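PDB 6IST: lysin from Enterococcus phage IMEEF1, which probably cleaves the peptidoglycan of enterococcal cell walls through a calcium-binding CHAP-type peptidase domain, so that the host bacterium is lysed. Local coordinates for residues 8-12 and 92-96; 14-18 and 121-125; 68-72 and 98-104; 168-172 and 202-206. All blocks are in the same frame, centred on the assembly; numbering follows the deposited sequence.

Contact 1: residues 8-12 and 92-96; sequences LSYVN and GIATE
Helix 4-13 lies against the end of strand 90-94, with the CA atoms of Leu8 and Thr95 6.2 Å apart and no direct hydrogen bond between 8-12 and 92-96. Leu8 and Val11, one helical turn apart, supply the apolar part. Leu8 reaches over the backbone of Thr95, and Leu8 CD2 lies 3.8 Å from Thr95 CA. The same methyl also comes close to Ala94 O. Val11 places CG1 anti to the backbone N (chi1 176°), and this branch does the touching. Val11 CG1 meets Thr95 CG2 at 4.1 Å and Ile93 CB at 4.2 Å. Thr95 turns CG2 to the helix, where Val11 CG1 and Asn12 OD1 both meet it. Asn12 OD1 lies 3.9 Å from Thr95 CG2, and the two side chains cross at a slant.

The polar part runs through water. One water accepts from Asn12 ND2 at 2.9 Å and donates to Thr95 O. A second water donates to Asn12 OD1 and is bonded to Thr95 OG1 at 2.8 Å. Both ends of the amide are thus engaged, which should limit its rotation. Thr95 OG1 also makes a weak hydrogen bond to Val105 O, on the neighbouring strand 103-108. Val11 packs on Val36 of helix 29-41 as well. The chemistry is split: methyl contacts, buried at Val11 and Ile93, hold the helix against the sheet, while water links the polar atoms at the more exposed border.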
loop_
_atom_site.group_PDB
_atom_site.type_symbol
_atom_site.label_atom_id
_atom_site.label_comp_id
_atom_site.label_asym_id
_atom_site.label_seq_id
_atom_site.Cartn_x
_atom_site.Cartn_y
_atom_site.Cartn_z
ATOM N N LEU C 8 -4.289 15.975 -18.718
ATOM C CA LEU C 8 -5.136 16.815 -19.521
ATOM C C LEU C 8 -5.727 16.110 -20.725
ATOM O O LEU C 8 -6.863 16.363 -21.095
ATOM C CB LEU C 8 -4.374 18.059 -20.004
ATOM C CG LEU C 8 -3.835 18.977 -18.886
ATOM C CD1 LEU C 8 -2.963 20.074 -19.450
ATOM C CD2 LEU C 8 -5.022 19.518 -18.108
ATOM N N SER C 9 -4.951 15.240 -21.345
ATOM C CA SER C 9 -5.512 14.402 -22.418
ATOM C C SER C 9 -6.710 13.581 -21.926
ATOM O O SER C 9 -7.762 13.572 -22.514
ATOM C CB SER C 9 -4.436 13.514 -22.979
ATOM O OG SER C 9 -5.013 12.743 -23.992
ATOM N N TYR C 10 -6.535 12.926 -20.802
ATOM C CA TYR C 10 -7.582 12.100 -20.228
ATOM C C TYR C 10 -8.824 12.927 -19.868
ATOM O O TYR C 10 -9.951 12.599 -20.269
ATOM C CB TYR C 10 -7.050 11.350 -18.990
ATOM C CG TYR C 10 -8.111 10.514 -18.351
ATOM C CD1 TYR C 10 -8.520 9.317 -18.906
ATOM C CD2 TYR C 10 -8.732 10.951 -17.215
ATOM C CE1 TYR C 10 -9.549 8.554 -18.328
ATOM C CE2 TYR C 10 -9.746 10.203 -16.610
ATOM C CZ TYR C 10 -10.164 9.025 -17.174
ATOM O OH TYR C 10 -11.198 8.331 -16.537
ATOM N N VAL C 11 -8.611 14.014 -19.144
ATOM C CA VAL C 11 -9.720 14.912 -18.759
ATOM C C VAL C 11 -10.460 15.497 -19.963
ATOM O O VAL C 11 -11.687 15.385 -20.038
ATOM C CB VAL C 11 -9.246 15.996 -17.800
ATOM C CG1 VAL C 11 -10.351 16.971 -17.479
ATOM C CG2 VAL C 11 -8.833 15.305 -16.511
ATOM N N ASN C 12 -9.730 16.056 -20.918
ATOM C CA ASN C 12 -10.385 16.561 -22.109
ATOM C C ASN C 12 -11.161 15.456 -22.896
ATOM O O ASN C 12 -12.222 15.733 -23.467
ATOM C CB ASN C 12 -9.396 17.294 -22.973
ATOM C CG ASN C 12 -9.083 18.688 -22.442
ATOM O OD1 ASN C 12 -10.000 19.464 -22.138
ATOM N ND2 ASN C 12 -7.790 19.028 -22.363
ATOM N N GLY C 92 -13.725 20.278 -9.921
ATOM C CA GLY C 92 -13.512 19.888 -11.323
ATOM C C GLY C 92 -12.005 20.108 -11.558
ATOM O O GLY C 92 -11.238 20.383 -10.632
ATOM N N ILE C 93 -11.529 19.896 -12.790
ATOM C CA ILE C 93 -10.113 19.960 -13.041
ATOM C C ILE C 93 -9.797 21.125 -13.977
ATOM O O ILE C 93 -10.324 21.110 -15.108
ATOM C CB ILE C 93 -9.582 18.681 -13.710
ATOM C CG1 ILE C 93 -9.911 17.384 -12.895
ATOM C CG2 ILE C 93 -8.066 18.773 -13.922
ATOM C CD1 ILE C 93 -9.391 17.350 -11.475
ATOM N N ALA C 94 -8.825 21.936 -13.614
ATOM C CA ALA C 94 -8.400 23.155 -14.443
ATOM C C ALA C 94 -7.646 22.584 -15.637
ATOM O O ALA C 94 -6.769 21.741 -15.480
ATOM C CB ALA C 94 -7.522 24.073 -13.671
ATOM N N THR C 95 -8.032 22.998 -16.830
ATOM C CA THR C 95 -7.412 22.439 -18.054
ATOM C C THR C 95 -6.454 23.418 -18.689
ATOM O O THR C 95 -5.709 23.041 -19.660
ATOM C CB THR C 95 -8.458 22.035 -19.069
ATOM O OG1 THR C 95 -9.461 23.049 -19.219
ATOM C CG2 THR C 95 -9.115 20.757 -18.570
ATOM N N GLU C 96 -6.446 24.617 -18.121
ATOM C CA GLU C 96 -5.613 25.722 -18.563
ATOM C C GLU C 96 -5.192 26.548 -17.383
ATOM O O GLU C 96 -5.838 26.517 -16.358
ATOM C CB GLU C 96 -6.425 26.613 -19.522
ATOM C CG GLU C 96 -6.793 25.922 -20.826
ATOM C CD GLU C 96 -7.790 26.706 -21.670
ATOM O OE1 GLU C 96 -8.422 26.063 -22.523
ATOM O OE2 GLU C 96 -7.971 27.938 -21.467
HETATM O O HOH W 1 -6.151 21.379 -21.884
HETATM O O HOH W 2 -10.473 22.160 -21.704
#

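Contact 2: residues 14-18 and 121-125; sequences LVGKG and PAAAI
The CB of Ala122 sits against the carbonyl oxygens of the 14-18 loop, 3.5 Å from Lys17 O and 3.6 Å from Leu14 O. That loop is a type II beta turn from Leu14 to Lys17. It follows helix 4-13 and pairs with the residues leading into strand 123-128, an outermost strand of the six-stranded antiparallel sheet of the CHAP domain. Two backbone hydrogen bonds join the segments. Gly16 N donates to Ala122 O at 2.8 Å, and the bond is nearly straight (169°). Ala122 N in turn donates to Lys17 O. Ala122 is thus gripped through both its N-H and its C=O. The turn is closed by Lys17 N donating to Leu14 O. Gly16 has a positive phi (96°), as suits the third position of a type II turn.

Apolar groups flank the bonds. The CB atoms of Leu14 and Ala122 meet at 4.3 Å. Val15 lies alongside the start of the strand, with CG1 anti to the backbone N (chi1 170°) and near Ala122 O. Its other methyl, CG2, approaches Ala124. Both Val15 and Ala122 also pack on Val107 of strand 103-108. Lys17 leads away from the contact, and its NZ is hydrogen-bonded to Gly13 O. The loop then runs on to the calcium ligands Asp20 and Asp22. At the exposed end Pro121 CB rests 3.6 Å from Lys17 O.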
loop_
_atom_site.group_PDB
_atom_site.type_symbol
_atom_site.label_atom_id
_atom_site.label_comp_id
_atom_site.label_asym_id
_atom_site.label_seq_id
_atom_site.Cartn_x
_atom_site.Cartn_y
_atom_site.Cartn_z
ATOM N N LEU C 14 -12.747 13.043 -21.506
ATOM C CA LEU C 14 -13.998 12.734 -20.851
ATOM C C LEU C 14 -15.122 13.647 -21.216
ATOM O O LEU C 14 -16.251 13.393 -20.827
ATOM C CB LEU C 14 -13.854 12.860 -19.361
ATOM C CG LEU C 14 -12.970 11.791 -18.762
ATOM C CD1 LEU C 14 -12.796 12.120 -17.275
ATOM C CD2 LEU C 14 -13.579 10.401 -18.983
ATOM N N VAL C 15 -14.835 14.767 -21.841
ATOM C CA VAL C 15 -15.892 15.727 -22.126
ATOM C C VAL C 15 -17.040 15.099 -22.929
ATOM O O VAL C 15 -16.820 14.471 -23.970
ATOM C CB VAL C 15 -15.298 16.989 -22.774
ATOM C CG1 VAL C 15 -16.421 17.884 -23.284
ATOM C CG2 VAL C 15 -14.410 17.743 -21.763
ATOM N N GLY C 16 -18.268 15.218 -22.431
ATOM C CA GLY C 16 -19.404 14.625 -23.092
ATOM C C GLY C 16 -19.797 13.266 -22.552
ATOM O O GLY C 16 -20.874 12.806 -22.822
ATOM N N LYS C 17 -18.961 12.678 -21.711
ATOM C CA LYS C 17 -19.231 11.410 -21.036
ATOM C C LYS C 17 -19.237 11.696 -19.534
ATOM O O LYS C 17 -18.952 12.789 -19.096
ATOM C CB LYS C 17 -18.111 10.414 -21.307
ATOM C CG LYS C 17 -17.807 10.135 -22.772
ATOM C CD LYS C 17 -16.317 9.859 -22.929
ATOM C CE LYS C 17 -15.913 9.715 -24.391
ATOM N NZ LYS C 17 -14.441 9.483 -24.442
ATOM N N GLY C 18 -19.439 10.673 -18.738
ATOM C CA GLY C 18 -19.414 10.868 -17.284
ATOM C C GLY C 18 -18.801 9.669 -16.639
ATOM O O GLY C 18 -18.862 8.581 -17.203
ATOM N N PRO C 121 -23.018 14.869 -17.371
ATOM C CA PRO C 121 -21.726 14.622 -17.998
ATOM C C PRO C 121 -20.687 15.728 -17.823
ATOM O O PRO C 121 -21.006 16.885 -17.570
ATOM C CB PRO C 121 -22.082 14.495 -19.512
ATOM C CG PRO C 121 -23.522 14.383 -19.585
ATOM C CD PRO C 121 -24.120 14.935 -18.352
ATOM N N ALA C 122 -19.446 15.337 -18.002
ATOM C CA ALA C 122 -18.328 16.234 -17.916
ATOM C C ALA C 122 -18.461 17.259 -19.039
ATOM O O ALA C 122 -18.803 16.904 -20.207
ATOM C CB ALA C 122 -17.044 15.488 -18.032
ATOM N N ALA C 123 -18.189 18.503 -18.691
ATOM C CA ALA C 123 -18.188 19.575 -19.680
ATOM C C ALA C 123 -17.060 20.490 -19.410
ATOM O O ALA C 123 -16.628 20.686 -18.261
ATOM C CB ALA C 123 -19.501 20.309 -19.626
ATOM N N ALA C 124 -16.592 21.170 -20.443
ATOM C CA ALA C 124 -15.571 22.164 -20.283
ATOM C C ALA C 124 -16.261 23.510 -20.079
ATOM O O ALA C 124 -17.022 23.932 -20.914
ATOM C CB ALA C 124 -14.600 22.196 -21.480
ATOM N N ILE C 125 -16.040 24.114 -18.913
ATOM C CA ILE C 125 -16.727 25.292 -18.434
ATOM C C ILE C 125 -15.769 26.507 -18.284
ATOM O O ILE C 125 -14.717 26.414 -17.621
ATOM C CB ILE C 125 -17.275 25.057 -17.012
ATOM C CG1 ILE C 125 -18.014 23.702 -16.874
ATOM C CG2 ILE C 125 -18.164 26.246 -16.630
ATOM C CD1 ILE C 125 -19.152 23.608 -17.811
#

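Contact 3: residues 68-72 and 98-104; sequences SSTQI and GRADGTF
Ser69 holds OG between its backbone N and carbonyl carbon (chi1 57°), and Phe104 holds CG in the same way (chi1 67°); these torsions aim both groups across the contact. Here the short 3-10 segment 69-71 docks on the type I beta turn Arg99 to Gly102, in the hairpin that joins strands 90-94 and 103-108 of the CHAP-domain sheet. Ser69 OG donates to Arg99 O at 2.7 Å, nearly in line with the C=O bond. Arg99 O also takes a weak bond from Gly102 N within the turn. The hydroxyl sits in the mouth of the turn, with Ser69 OG 3.1 Å from Gly102 CA, and Ser69 CB lies by Thr103 O. Beside it, Thr70 CG2 packs over Ala100 CA.

The backbones meet closely at Gly98. Gly98 N donates to Ile72 O at 2.8 Å, a straight bond (172°) that comes from above the carbonyl plane. Gly98 CA makes a C-H...O contact with Ser69 O at 3.2 Å. Gly98 has no side chain, and its CA comes right up to the carbonyl oxygen.

At the end of the turn, Asp101 OD1 accepts from both Thr103 N and Thr103 OG1. The first of these closes an Asx turn. Arg99 points away and forms a salt bridge with Glu96. Met129 also covers Ser69, Ile72 and Phe104. Deeper in, Ile72 meets Phe104 at about a right angle: Ile72 CD1 sits over one face in a CH-pi contact, 3.8 Å from the centroid of the Phe104 ring, offset toward Phe104 CD1 and CG.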
loop_
_atom_site.group_PDB
_atom_site.type_symbol
_atom_site.label_atom_id
_atom_site.label_comp_id
_atom_site.label_asym_id
_atom_site.label_seq_id
_atom_site.Cartn_x
_atom_site.Cartn_y
_atom_site.Cartn_z
ATOM N N SER C 68 -7.231 34.892 -6.626
ATOM C CA SER C 68 -7.221 35.370 -8.005
ATOM C C SER C 68 -7.092 34.200 -8.949
ATOM O O SER C 68 -6.348 33.273 -8.659
ATOM C CB SER C 68 -5.974 36.255 -8.188
ATOM O OG SER C 68 -5.835 36.586 -9.552
ATOM N N SER C 69 -7.710 34.303 -10.126
ATOM C CA SER C 69 -7.686 33.296 -11.137
ATOM C C SER C 69 -6.314 33.094 -11.652
ATOM O O SER C 69 -5.969 32.029 -12.116
ATOM C CB SER C 69 -8.612 33.681 -12.277
ATOM O OG SER C 69 -8.244 34.955 -12.802
ATOM N N THR C 70 -5.486 34.129 -11.548
ATOM C CA THR C 70 -4.142 33.998 -12.051
ATOM C C THR C 70 -3.292 33.054 -11.239
ATOM O O THR C 70 -2.250 32.711 -11.691
ATOM C CB THR C 70 -3.408 35.352 -12.196
ATOM O OG1 THR C 70 -3.220 35.937 -10.899
ATOM C CG2 THR C 70 -4.220 36.339 -13.069
ATOM N N GLN C 71 -3.723 32.624 -10.054
ATOM C CA GLN C 71 -3.023 31.630 -9.314
ATOM C C GLN C 71 -3.303 30.165 -9.804
ATOM O O GLN C 71 -2.691 29.260 -9.292
ATOM C CB GLN C 71 -3.411 31.720 -7.812
ATOM C CG GLN C 71 -3.113 33.055 -7.144
ATOM C CD GLN C 71 -3.657 33.099 -5.718
ATOM O OE1 GLN C 71 -4.764 33.532 -5.507
ATOM N NE2 GLN C 71 -2.912 32.551 -4.763
ATOM N N ILE C 72 -4.287 29.955 -10.688
ATOM C CA ILE C 72 -4.758 28.640 -11.098
ATOM C C ILE C 72 -3.809 28.206 -12.193
ATOM O O ILE C 72 -3.485 29.019 -13.092
ATOM C CB ILE C 72 -6.195 28.639 -11.639
ATOM C CG1 ILE C 72 -7.140 28.955 -10.462
ATOM C CG2 ILE C 72 -6.601 27.294 -12.221
ATOM C CD1 ILE C 72 -8.517 29.431 -10.890
ATOM N N GLY C 98 -5.181 29.926 -15.185
ATOM C CA GLY C 98 -6.199 30.901 -15.050
ATOM C C GLY C 98 -5.859 32.160 -15.801
ATOM O O GLY C 98 -4.713 32.411 -16.089
ATOM N N ARG C 99 -6.880 32.868 -16.216
ATOM C CA ARG C 99 -6.665 34.061 -17.046
ATOM C C ARG C 99 -6.648 35.392 -16.269
ATOM O O ARG C 99 -7.115 35.515 -15.151
ATOM C CB ARG C 99 -7.731 34.081 -18.136
ATOM C CG ARG C 99 -7.652 32.913 -19.102
ATOM C CD ARG C 99 -8.979 32.795 -19.830
ATOM N NE ARG C 99 -9.060 31.607 -20.667
ATOM C CZ ARG C 99 -9.953 31.438 -21.644
ATOM N NH1 ARG C 99 -10.855 32.379 -21.950
ATOM N NH2 ARG C 99 -9.934 30.309 -22.329
ATOM N N ALA C 100 -6.055 36.408 -16.886
ATOM C CA ALA C 100 -5.885 37.712 -16.279
ATOM C C ALA C 100 -7.205 38.450 -16.001
ATOM O O ALA C 100 -7.272 39.256 -15.102
ATOM C CB ALA C 100 -4.965 38.563 -17.172
ATOM N N ASP C 101 -8.246 38.147 -16.765
ATOM C CA ASP C 101 -9.567 38.780 -16.602
ATOM C C ASP C 101 -10.426 38.166 -15.469
ATOM O O ASP C 101 -11.642 38.394 -15.404
ATOM C CB ASP C 101 -10.312 38.727 -17.940
ATOM C CG ASP C 101 -10.726 37.279 -18.351
ATOM O OD1 ASP C 101 -10.336 36.288 -17.660
ATOM O OD2 ASP C 101 -11.416 37.123 -19.382
ATOM N N GLY C 102 -9.823 37.383 -14.571
ATOM C CA GLY C 102 -10.594 36.768 -13.508
ATOM C C GLY C 102 -11.363 35.472 -13.858
ATOM O O GLY C 102 -12.290 35.063 -13.106
ATOM N N THR C 103 -11.079 34.868 -14.998
ATOM C CA THR C 103 -11.748 33.629 -15.387
ATOM C C THR C 103 -10.767 32.491 -15.530
ATOM O O THR C 103 -9.523 32.670 -15.470
ATOM C CB THR C 103 -12.565 33.798 -16.691
ATOM O OG1 THR C 103 -11.670 33.994 -17.789
ATOM C CG2 THR C 103 -13.523 34.990 -16.604
ATOM N N PHE C 104 -11.323 31.286 -15.631
ATOM C CA PHE C 104 -10.566 30.108 -15.890
ATOM C C PHE C 104 -11.442 29.034 -16.555
ATOM O O PHE C 104 -12.675 29.134 -16.577
ATOM C CB PHE C 104 -9.927 29.599 -14.569
ATOM C CG PHE C 104 -10.928 29.089 -13.542
ATOM C CD1 PHE C 104 -11.469 29.951 -12.592
ATOM C CD2 PHE C 104 -11.252 27.794 -13.496
ATOM C CE1 PHE C 104 -12.384 29.529 -11.659
ATOM C CE2 PHE C 104 -12.204 27.335 -12.584
ATOM C CZ PHE C 104 -12.720 28.198 -11.647
#

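Contact 4: residues 168-172 and 202-206; sequences MFIYY and ANDLI
Ile170 is the main knob on strand 169-174, and its tip fits a hollow on helix 196-208 formed by Ala202, Asn203 and Ile206. Ala202 CB is the floor, 4.1 Å from Ile170 CD1. Asn203 forms one wall. Ile170 CD1 meets the flat amide at about equal distances from Asn203 OD1 (3.6 Å) and ND2 (3.7 Å), and the two side chains cross at about a right angle. Ile206 forms another wall. Ile206 CD1 lies 4.0 Å from Ile170 CG1, again in a near-perpendicular crossing.

Ile206 is also a knob in its own right. Its CG1 is anti to the carbonyl carbon (chi1 -71°), and the extended chain carries CD1 up to the strand. There Ile206 CD1 touches Phe169 CA at 3.9 Å and so fits between Met168 and Ile170. Met168 packs at the other end, against Leu205 and Ile206. Its chain bends at chi3 (-89°), and Met168 SD rests over the last turn of the segment, 3.8 Å from Leu205 O and 4.1 Å from Leu205 CB. No hydrogen bond joins the segments; the contact is made by apolar and van der Waals packing.

Aromatic residues of neighbouring subunits add to it: one stacks on the Phe169 ring, and another packs on Leu205. The strand and helix segments run at 138° to each other, with their axes 8.9 Å apart at closest approach. Phe169 leads away from helix 196-208 and packs on Met228 of helix 223-231, so the strand is covered by a helix on each face. Within the mixed sheet, strand 169-174 lies between strands 215-219 and 180-186.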
loop_
_atom_site.group_PDB
_atom_site.type_symbol
_atom_site.label_atom_id
_atom_site.label_comp_id
_atom_site.label_asym_id
_atom_site.label_seq_id
_atom_site.Cartn_x
_atom_site.Cartn_y
_atom_site.Cartn_z
ATOM N N MET C 168 4.552 -1.849 2.591
ATOM C CA MET C 168 4.743 -0.604 3.313
ATOM C C MET C 168 3.813 0.397 2.618
ATOM O O MET C 168 3.951 0.573 1.412
ATOM C CB MET C 168 6.182 -0.138 3.131
ATOM C CG MET C 168 6.892 0.453 4.299
ATOM S SD MET C 168 8.572 0.937 3.793
ATOM C CE MET C 168 9.364 -0.605 4.149
ATOM N N PHE C 169 2.881 1.024 3.339
ATOM C CA PHE C 169 2.018 2.060 2.771
ATOM C C PHE C 169 1.341 2.847 3.906
ATOM O O PHE C 169 1.452 2.462 5.061
ATOM C CB PHE C 169 0.983 1.481 1.861
ATOM C CG PHE C 169 0.107 0.439 2.492
ATOM C CD1 PHE C 169 -1.044 0.809 3.095
ATOM C CD2 PHE C 169 0.437 -0.921 2.409
ATOM C CE1 PHE C 169 -1.880 -0.145 3.631
ATOM C CE2 PHE C 169 -0.385 -1.906 2.981
ATOM C CZ PHE C 169 -1.560 -1.486 3.579
ATOM N N ILE C 170 0.678 3.952 3.559
ATOM C CA ILE C 170 -0.094 4.752 4.525
ATOM C C ILE C 170 -1.512 4.669 4.138
ATOM O O ILE C 170 -1.828 4.647 2.953
ATOM C CB ILE C 170 0.356 6.239 4.447
ATOM C CG1 ILE C 170 1.725 6.411 5.136
ATOM C CG2 ILE C 170 -0.674 7.206 5.079
ATOM C CD1 ILE C 170 2.411 7.726 4.934
ATOM N N TYR C 171 -2.392 4.719 5.127
ATOM C CA TYR C 171 -3.815 4.803 4.919
ATOM C C TYR C 171 -4.336 5.775 5.916
ATOM O O TYR C 171 -3.667 6.066 6.941
ATOM C CB TYR C 171 -4.558 3.457 4.956
ATOM C CG TYR C 171 -4.590 2.792 6.294
ATOM C CD1 TYR C 171 -5.565 3.139 7.238
ATOM C CD2 TYR C 171 -3.625 1.857 6.638
ATOM C CE1 TYR C 171 -5.563 2.566 8.486
ATOM C CE2 TYR C 171 -3.646 1.244 7.885
ATOM C CZ TYR C 171 -4.609 1.602 8.800
ATOM O OH TYR C 171 -4.557 0.995 10.081
ATOM N N TYR C 172 -5.504 6.328 5.611
ATOM C CA TYR C 172 -6.124 7.257 6.537
ATOM C C TYR C 172 -7.323 6.621 7.080
ATOM O O TYR C 172 -8.013 5.882 6.427
ATOM C CB TYR C 172 -6.533 8.583 5.951
ATOM C CG TYR C 172 -5.503 9.352 5.213
ATOM C CD1 TYR C 172 -4.152 9.225 5.458
ATOM C CD2 TYR C 172 -5.890 10.291 4.299
ATOM C CE1 TYR C 172 -3.203 9.990 4.749
ATOM C CE2 TYR C 172 -4.957 11.067 3.605
ATOM C CZ TYR C 172 -3.630 10.935 3.844
ATOM O OH TYR C 172 -2.719 11.717 3.121
ATOM N N ALA C 202 7.669 8.443 7.426
ATOM C CA ALA C 202 7.068 7.262 6.834
ATOM C C ALA C 202 7.052 7.389 5.334
ATOM O O ALA C 202 7.408 6.413 4.657
ATOM C CB ALA C 202 5.670 7.005 7.364
ATOM N N ASN C 203 6.745 8.579 4.781
ATOM C CA ASN C 203 6.841 8.725 3.323
ATOM C C ASN C 203 8.264 8.561 2.778
ATOM O O ASN C 203 8.470 8.076 1.626
ATOM C CB ASN C 203 6.183 10.006 2.803
ATOM C CG ASN C 203 4.677 9.812 2.654
ATOM O OD1 ASN C 203 4.226 8.845 2.005
ATOM N ND2 ASN C 203 3.919 10.664 3.251
ATOM N N ASP C 204 9.229 8.947 3.570
ATOM C CA ASP C 204 10.628 8.744 3.168
ATOM C C ASP C 204 10.970 7.275 3.136
ATOM O O ASP C 204 11.661 6.835 2.218
ATOM C CB ASP C 204 11.575 9.489 4.077
ATOM C CG ASP C 204 11.523 11.006 3.858
ATOM O OD1 ASP C 204 10.971 11.463 2.811
ATOM O OD2 ASP C 204 12.036 11.733 4.743
ATOM N N LEU C 205 10.500 6.507 4.122
ATOM C CA LEU C 205 10.664 5.060 4.098
ATOM C C LEU C 205 10.041 4.446 2.837
ATOM O O LEU C 205 10.695 3.666 2.102
ATOM C CB LEU C 205 10.073 4.427 5.344
ATOM C CG LEU C 205 10.746 4.709 6.691
ATOM C CD1 LEU C 205 9.942 4.074 7.793
ATOM C CD2 LEU C 205 12.103 4.123 6.683
ATOM N N ILE C 206 8.784 4.833 2.566
ATOM C CA ILE C 206 8.111 4.403 1.366
ATOM C C ILE C 206 8.918 4.623 0.126
ATOM O O ILE C 206 9.008 3.698 -0.738
ATOM C CB ILE C 206 6.720 5.025 1.276
ATOM C CG1 ILE C 206 5.870 4.345 2.345
ATOM C CG2 ILE C 206 6.089 4.799 -0.110
ATOM C CD1 ILE C 206 4.506 5.029 2.587
#

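How the contacts relate
Contacts 1, 2 and 3 all belong to the antiparallel sheet of the peptidase domain. Contacts 1 and 2 lie 10 Å apart between centres; segments 8-12 and 14-18 adjoin, and the two contacts cross along the chain. Contacts 1 and 3 touch directly: Ala94 CB packs on Ile72 CG2 at 3.7 Å. Contact 3 is nested inside the loop closed by contact 2. Contact 2 is near the calcium site, with Gly18 about 9 Å from the ion. A possible Cys-His-Asp triad, Cys29, His90 and Asp108, lies near contacts 1, 2 and 3. Contact 4 stands apart in the mixed sheet, on the opposite side of the chain's centre from contact 1, their nearest atoms about 17 Å apart.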